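Local structure of Dye-decolorizing peroxidase (Irpex lacteus, 7D8M) at residues D137-N140 and A146-I149. The protein probably acts as a heme-dependent peroxidase of the dye-decolorizing type, using heme b to oxidise its substrates. Residues are numbered along the deposited sequence; the frame is centred on the assembly and turned at random.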
loop_
_atom_site.group_PDB
_atom_site.type_symbol
_atom_site.label_atom_id
_atom_site.label_comp_id
_atom_site.label_asym_id
_atom_site.label_seq_id
_atom_site.Cartn_x
_atom_site.Cartn_y
_atom_site.Cartn_z
ATOM N N ASP A 137 -12.492 11.767 -19.059
ATOM C CA ASP A 137 -13.548 12.239 -19.949
ATOM C C ASP A 137 -13.699 11.309 -21.145
ATOM O O ASP A 137 -14.821 11.012 -21.572
ATOM C CB ASP A 137 -13.253 13.663 -20.431
ATOM C CG ASP A 137 -13.420 14.713 -19.340
ATOM O OD1 ASP A 137 -13.984 14.420 -18.264
ATOM O OD2 ASP A 137 -12.982 15.858 -19.573
ATOM N N ASP A 138 -12.575 10.829 -21.684
ATOM C CA ASP A 138 -12.616 9.907 -22.813
ATOM C C ASP A 138 -13.311 8.605 -22.439
ATOM O O ASP A 138 -14.108 8.070 -23.221
ATOM C CB ASP A 138 -11.194 9.634 -23.309
ATOM C CG ASP A 138 -11.149 8.589 -24.402
ATOM O OD1 ASP A 138 -11.895 8.750 -25.393
ATOM O OD2 ASP A 138 -10.368 7.615 -24.275
ATOM N N LEU A 139 -13.014 8.072 -21.249
ATOM C CA LEU A 139 -13.712 6.876 -20.794
ATOM C C LEU A 139 -15.206 7.145 -20.664
ATOM O O LEU A 139 -16.030 6.330 -21.095
ATOM C CB LEU A 139 -13.116 6.384 -19.463
ATOM C CG LEU A 139 -11.708 5.775 -19.482
ATOM C CD1 LEU A 139 -11.129 5.584 -18.050
ATOM C CD2 LEU A 139 -11.701 4.458 -20.224
ATOM N N ASN A 140 -15.575 8.297 -20.096
ATOM C CA ASN A 140 -16.985 8.636 -19.956
ATOM C C ASN A 140 -17.676 8.684 -21.313
ATOM O O ASN A 140 -18.821 8.236 -21.449
ATOM C CB ASN A 140 -17.133 9.984 -19.252
ATOM C CG ASN A 140 -17.327 9.843 -17.756
ATOM O OD1 ASN A 140 -17.834 8.826 -17.274
ATOM N ND2 ASN A 140 -16.933 10.873 -17.009
ATOM N N ALA A 146 -23.314 2.966 -20.221
ATOM C CA ALA A 146 -22.977 1.595 -19.858
ATOM C C ALA A 146 -22.308 1.500 -18.487
ATOM O O ALA A 146 -22.229 0.403 -17.922
ATOM C CB ALA A 146 -22.079 0.983 -20.930
ATOM N N TRP A 147 -21.836 2.613 -17.935
ATOM C CA TRP A 147 -21.271 2.604 -16.589
ATOM C C TRP A 147 -21.714 3.847 -15.836
ATOM O O TRP A 147 -22.292 4.777 -16.400
ATOM C CB TRP A 147 -19.738 2.510 -16.633
ATOM C CG TRP A 147 -19.013 3.808 -16.941
ATOM C CD1 TRP A 147 -19.541 4.955 -17.482
ATOM C CD2 TRP A 147 -17.620 4.074 -16.732
ATOM N NE1 TRP A 147 -18.565 5.916 -17.601
ATOM C CE2 TRP A 147 -17.377 5.399 -17.152
ATOM C CE3 TRP A 147 -16.558 3.325 -16.209
ATOM C CZ2 TRP A 147 -16.115 5.986 -17.073
ATOM C CZ3 TRP A 147 -15.302 3.908 -16.141
ATOM C CH2 TRP A 147 -15.092 5.224 -16.563
ATOM N N THR A 148 -21.419 3.862 -14.542
ATOM C CA THR A 148 -21.541 5.049 -13.715
ATOM C C THR A 148 -20.255 5.179 -12.914
ATOM O O THR A 148 -19.812 4.206 -12.300
ATOM C CB THR A 148 -22.743 4.952 -12.762
ATOM O OG1 THR A 148 -23.944 4.784 -13.524
ATOM C CG2 THR A 148 -22.860 6.213 -11.907
ATOM N N ILE A 149 -19.636 6.351 -12.952
ATOM C CA ILE A 149 -18.532 6.623 -12.042
ATOM C C ILE A 149 -19.136 6.919 -10.679
ATOM O O ILE A 149 -19.928 7.855 -10.533
ATOM C CB ILE A 149 -17.663 7.787 -12.536
ATOM C CG1 ILE A 149 -16.897 7.360 -13.788
ATOM C CG2 ILE A 149 -16.698 8.243 -11.407
ATOM C CD1 ILE A 149 -16.269 8.513 -14.568
HETATM O O HOH W 1 -20.541 8.049 -18.933
#
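W147 lays its indole against L139 and N140, packing helix 129-143 against strand 147-156, an outer strand of a four-stranded antiparallel sheet with the ferredoxin-like order 2-3-1-4, in the DyP dimeric alpha+beta barrel domain. The apolar part is carried by L139 CB, which meets W147 CH2 obliquely at 3.7 Å. Leucine suits this buried helix position, its side chain also packing on F122 and I124 of the sheet. Tryptophan offers both a broad apolar ring and an N-H. With W147 CG between its backbone N and carbonyl carbon (chi1 79°), the indole reaches across to the helix, and its ring also meets F143 of that helix and F30 of strand 24-32. I149 CG1 lies 3.6 Å above the indole plane, near the rim. Asparagine, partly exposed, supplies a carbonyl oxygen: W147 NE1 gives a weak, bent bond (130°) to N140 OD1 at 3.0 Å, the amide plane standing 75° from the ring. That single N-H is shared with a water in the ring plane, which donates to N140 O. A leucine in place of W147 would probably leave this water and N140 OD1 without their indole donor and open a gap beside L139. Isoleucine's longer arm reaches the amide tightly, I149 CD1 lying 3.1 Å from N140 OD1.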